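Local coordinates for protein exotoxin type A (Streptococcus pyogenes phage T12, PDB 1FNU) that is a streptococcal superantigen, the scarlet fever toxin, a secreted virulence factor that, as in related toxins, probably bridges MHC class II molecules and T-cell receptors, at residues A[9-23]-A[160-172]. Sequence-based numbering, arbitrary orientation.
Sequences LHRSSLVKNLQNIYF and YTNGPSKYETGYI
I21 presses its CG2 methyl onto one face of the Y160 ring in a CH-pi contact, 3.5 Å from the ring centroid and offset toward the rim. Beside it, the Y22 ring, swung out by a CG anti to the backbone N (chi1 168°), forms a shelf: the turn at T161 and N162 lies flat across one face, with N162 N 3.7 Å above the ring plane. The N162 amide runs on past Y22, its OD1 resting against Q19 CB at 3.2 Å. L18 fills the next hollow, pushing CD2 against the S165 backbone and CB, while its CB faces G163 O. Farther along, packing gives way to polar grip. S12 bonds twice, through OG to Y167 O and through N to E168 O (2.9 Å). E168, bent at chi2, folds its carboxylate back so that OE2 receives both R11 NE, in a salt bridge whose N-H...O hydrogen bond is nearly straight (165°), and S13 OG. L9 closes this end, both its methyls set obliquely against CD2 of the Y171 ring from the same side (L9 CD2 to Y171 CD2 3.7 Å). The N-terminal segment thus lies along the beta-grasp domain: helix 19-26 packs Y22, with Y160, against I154 of helix 142-157, while strand 169-176 runs between strands 212-219 and 182-185.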
# COMPACT_ATOMS: atom_id res chain seq x y z
N LEU A 9 -4.02 21.63 -23.17
CA LEU A 9 -3.19 20.47 -23.41
C LEU A 9 -1.97 20.39 -22.49
O LEU A 9 -1.34 21.38 -22.17
CB LEU A 9 -2.75 20.44 -24.88
CG LEU A 9 -4.01 20.38 -25.81
CD1 LEU A 9 -3.69 20.71 -27.26
CD2 LEU A 9 -4.68 18.99 -25.66
N HIS A 10 -1.68 19.18 -22.05
CA HIS A 10 -0.52 18.91 -21.18
C HIS A 10 0.73 18.84 -22.06
O HIS A 10 0.75 18.14 -23.07
CB HIS A 10 -0.72 17.56 -20.44
CG HIS A 10 -1.87 17.54 -19.49
ND1 HIS A 10 -2.43 16.36 -19.03
CD2 HIS A 10 -2.48 18.53 -18.79
CE1 HIS A 10 -3.33 16.62 -18.09
NE2 HIS A 10 -3.38 17.93 -17.92
N ARG A 11 1.76 19.58 -21.67
CA ARG A 11 3.02 19.60 -22.43
C ARG A 11 3.86 18.44 -21.94
O ARG A 11 4.08 18.30 -20.71
CB ARG A 11 3.76 20.95 -22.18
CG ARG A 11 3.10 22.30 -22.81
CD ARG A 11 3.78 23.61 -22.21
NE ARG A 11 5.21 23.29 -22.19
CZ ARG A 11 6.18 23.82 -21.43
NH1 ARG A 11 5.97 24.78 -20.52
NH2 ARG A 11 7.39 23.29 -21.54
N SER A 12 4.30 17.59 -22.86
CA SER A 12 5.12 16.41 -22.49
C SER A 12 6.48 16.75 -21.86
O SER A 12 7.01 15.97 -21.08
CB SER A 12 5.43 15.51 -23.71
OG SER A 12 6.35 16.14 -24.62
N SER A 13 7.04 17.91 -22.22
CA SER A 13 8.38 18.28 -21.73
C SER A 13 8.41 18.67 -20.24
O SER A 13 9.46 18.77 -19.71
CB SER A 13 9.00 19.37 -22.62
OG SER A 13 8.19 20.52 -22.60
N LEU A 14 7.25 18.82 -19.61
CA LEU A 14 7.13 19.11 -18.20
C LEU A 14 7.04 17.78 -17.40
O LEU A 14 7.46 17.69 -16.23
CB LEU A 14 5.87 19.92 -17.90
CG LEU A 14 5.75 21.40 -18.37
CD1 LEU A 14 4.37 22.04 -18.12
CD2 LEU A 14 6.84 22.21 -17.69
N VAL A 15 6.54 16.72 -18.05
CA VAL A 15 6.38 15.42 -17.39
C VAL A 15 7.66 14.76 -16.81
O VAL A 15 8.67 14.56 -17.46
CB VAL A 15 5.68 14.41 -18.36
CG1 VAL A 15 5.31 13.11 -17.60
CG2 VAL A 15 4.42 15.05 -18.97
N LYS A 16 7.55 14.36 -15.55
CA LYS A 16 8.60 13.61 -14.89
C LYS A 16 8.22 12.11 -15.07
O LYS A 16 7.10 11.67 -14.80
CB LYS A 16 8.70 14.05 -13.40
CG LYS A 16 9.27 13.04 -12.43
CD LYS A 16 10.11 13.66 -11.24
CE LYS A 16 9.46 14.74 -10.32
NZ LYS A 16 8.53 14.13 -9.17
N ASN A 17 9.15 11.33 -15.60
CA ASN A 17 8.91 9.91 -15.79
C ASN A 17 7.91 9.56 -16.90
O ASN A 17 6.99 8.73 -16.70
CB ASN A 17 8.45 9.22 -14.46
CG ASN A 17 9.58 9.15 -13.37
OD1 ASN A 17 10.78 8.94 -13.67
ND2 ASN A 17 9.18 9.32 -12.12
N LEU A 18 8.07 10.21 -18.05
CA LEU A 18 7.17 9.96 -19.15
C LEU A 18 7.30 8.52 -19.61
O LEU A 18 6.38 8.02 -20.23
CB LEU A 18 7.45 10.93 -20.32
CG LEU A 18 6.49 10.92 -21.51
CD1 LEU A 18 5.04 11.17 -21.08
CD2 LEU A 18 6.91 12.10 -22.46
N GLN A 19 8.43 7.87 -19.34
CA GLN A 19 8.61 6.50 -19.72
C GLN A 19 7.41 5.62 -19.22
O GLN A 19 7.11 4.62 -19.87
CB GLN A 19 9.94 5.93 -19.16
CG GLN A 19 9.89 5.70 -17.63
CD GLN A 19 10.45 6.89 -16.89
OE1 GLN A 19 10.62 7.97 -17.47
NE2 GLN A 19 10.75 6.70 -15.61
N ASN A 20 6.78 6.01 -18.10
CA ASN A 20 5.64 5.26 -17.51
C ASN A 20 4.36 5.33 -18.38
O ASN A 20 3.49 4.49 -18.20
CB ASN A 20 5.34 5.68 -16.04
CG ASN A 20 6.50 5.29 -15.10
OD1 ASN A 20 7.26 4.41 -15.44
ND2 ASN A 20 6.64 5.96 -13.96
N ILE A 21 4.28 6.30 -19.31
CA ILE A 21 3.17 6.35 -20.30
C ILE A 21 3.70 5.42 -21.43
O ILE A 21 2.99 4.56 -21.92
CB ILE A 21 2.94 7.76 -20.83
CG1 ILE A 21 2.52 8.68 -19.69
CG2 ILE A 21 1.86 7.77 -21.98
CD1 ILE A 21 1.17 8.30 -19.01
N TYR A 22 4.97 5.58 -21.80
CA TYR A 22 5.60 4.72 -22.80
C TYR A 22 5.37 3.19 -22.56
O TYR A 22 5.03 2.44 -23.49
CB TYR A 22 7.15 4.95 -22.88
CG TYR A 22 7.92 3.87 -23.71
CD1 TYR A 22 7.84 3.81 -25.13
CD2 TYR A 22 8.67 2.87 -23.07
CE1 TYR A 22 8.46 2.82 -25.85
CE2 TYR A 22 9.32 1.83 -23.81
CZ TYR A 22 9.21 1.82 -25.20
OH TYR A 22 9.86 0.84 -25.96
N PHE A 23 5.61 2.69 -21.34
CA PHE A 23 5.46 1.25 -21.15
C PHE A 23 3.99 0.75 -21.22
O PHE A 23 3.78 -0.41 -21.52
CB PHE A 23 6.15 0.82 -19.82
CG PHE A 23 7.66 0.85 -19.87
CD1 PHE A 23 8.34 -0.18 -20.53
CD2 PHE A 23 8.40 1.88 -19.21
CE1 PHE A 23 9.76 -0.23 -20.54
CE2 PHE A 23 9.78 1.88 -19.20
CZ PHE A 23 10.49 0.81 -19.87
N TYR A 160 5.97 7.97 -28.07
CA TYR A 160 6.54 7.79 -26.73
C TYR A 160 7.89 7.04 -26.86
O TYR A 160 8.13 6.30 -27.87
CB TYR A 160 5.57 6.97 -25.80
CG TYR A 160 4.16 7.53 -25.57
CD1 TYR A 160 3.94 8.79 -25.02
CD2 TYR A 160 3.01 6.79 -25.92
CE1 TYR A 160 2.67 9.30 -24.83
CE2 TYR A 160 1.71 7.31 -25.72
CZ TYR A 160 1.55 8.56 -25.17
OH TYR A 160 0.30 9.10 -24.96
N THR A 161 8.79 7.24 -25.90
CA THR A 161 10.02 6.48 -25.90
C THR A 161 10.33 6.23 -24.41
O THR A 161 9.69 6.76 -23.56
CB THR A 161 11.28 7.24 -26.46
OG1 THR A 161 11.65 8.23 -25.53
CG2 THR A 161 11.05 7.96 -27.86
N ASN A 162 11.33 5.43 -24.13
CA ASN A 162 11.75 5.25 -22.76
C ASN A 162 12.57 6.57 -22.56
O ASN A 162 13.80 6.58 -22.57
CB ASN A 162 12.63 4.01 -22.65
CG ASN A 162 13.06 3.75 -21.23
OD1 ASN A 162 12.52 4.34 -20.31
ND2 ASN A 162 14.01 2.86 -21.04
N GLY A 163 11.87 7.67 -22.38
CA GLY A 163 12.49 8.97 -22.30
C GLY A 163 11.51 10.01 -22.82
O GLY A 163 10.32 9.79 -22.69
N PRO A 164 11.92 11.10 -23.50
CA PRO A 164 10.82 11.99 -23.85
C PRO A 164 10.21 11.64 -25.18
O PRO A 164 10.64 10.69 -25.83
CB PRO A 164 11.47 13.35 -23.78
CG PRO A 164 12.85 13.08 -24.35
CD PRO A 164 13.11 11.56 -24.22
N SER A 165 9.15 12.35 -25.53
CA SER A 165 8.42 12.11 -26.78
C SER A 165 8.89 13.08 -27.83
O SER A 165 9.37 14.12 -27.49
CB SER A 165 6.92 12.39 -26.57
OG SER A 165 6.19 12.52 -27.81
N LYS A 166 8.76 12.76 -29.12
CA LYS A 166 9.12 13.73 -30.19
C LYS A 166 8.07 14.90 -30.20
O LYS A 166 8.34 16.03 -30.70
CB LYS A 166 9.13 12.97 -31.55
CG LYS A 166 9.40 13.80 -32.78
CD LYS A 166 9.61 12.81 -33.89
CE LYS A 166 9.32 13.37 -35.29
NZ LYS A 166 9.86 12.35 -36.24
N TYR A 167 6.89 14.67 -29.61
CA TYR A 167 5.83 15.67 -29.60
C TYR A 167 5.67 16.42 -28.30
O TYR A 167 5.89 15.87 -27.23
CB TYR A 167 4.51 14.99 -29.98
CG TYR A 167 4.67 14.29 -31.29
CD1 TYR A 167 4.92 15.02 -32.45
CD2 TYR A 167 4.80 12.91 -31.35
CE1 TYR A 167 5.32 14.38 -33.65
CE2 TYR A 167 5.22 12.24 -32.55
CZ TYR A 167 5.47 13.01 -33.66
OH TYR A 167 5.98 12.42 -34.76
N GLU A 168 5.27 17.68 -28.40
CA GLU A 168 5.06 18.52 -27.23
C GLU A 168 3.64 18.34 -26.72
O GLU A 168 3.39 18.25 -25.54
CB GLU A 168 5.35 20.00 -27.61
CG GLU A 168 5.23 21.01 -26.48
CD GLU A 168 6.24 20.80 -25.35
OE1 GLU A 168 7.06 19.85 -25.35
OE2 GLU A 168 6.19 21.61 -24.42
N THR A 169 2.68 18.30 -27.64
CA THR A 169 1.33 18.11 -27.18
C THR A 169 0.70 17.11 -28.11
O THR A 169 1.20 16.89 -29.21
CB THR A 169 0.53 19.38 -27.11
OG1 THR A 169 0.38 19.95 -28.40
CG2 THR A 169 1.19 20.37 -26.19
N GLY A 170 -0.33 16.43 -27.61
CA GLY A 170 -1.02 15.44 -28.42
C GLY A 170 -2.38 15.06 -27.88
O GLY A 170 -2.56 15.03 -26.67
N TYR A 171 -3.37 14.85 -28.74
CA TYR A 171 -4.68 14.44 -28.28
C TYR A 171 -5.32 13.67 -29.41
O TYR A 171 -4.89 13.71 -30.59
CB TYR A 171 -5.53 15.59 -27.75
CG TYR A 171 -6.09 16.59 -28.74
CD1 TYR A 171 -7.31 16.37 -29.38
CD2 TYR A 171 -5.37 17.76 -29.05
CE1 TYR A 171 -7.81 17.34 -30.34
CE2 TYR A 171 -5.86 18.70 -29.96
CZ TYR A 171 -7.06 18.50 -30.58
OH TYR A 171 -7.55 19.55 -31.33
N ILE A 172 -6.28 12.83 -29.02
CA ILE A 172 -6.97 12.00 -30.00
C ILE A 172 -8.43 12.38 -29.79
O ILE A 172 -8.89 12.54 -28.64
CB ILE A 172 -6.72 10.53 -29.73
CG1 ILE A 172 -7.45 9.69 -30.78
CG2 ILE A 172 -7.16 10.20 -28.30
CD1 ILE A 172 -7.12 8.24 -30.71
O HOH W 1 -1.08 17.24 -25.12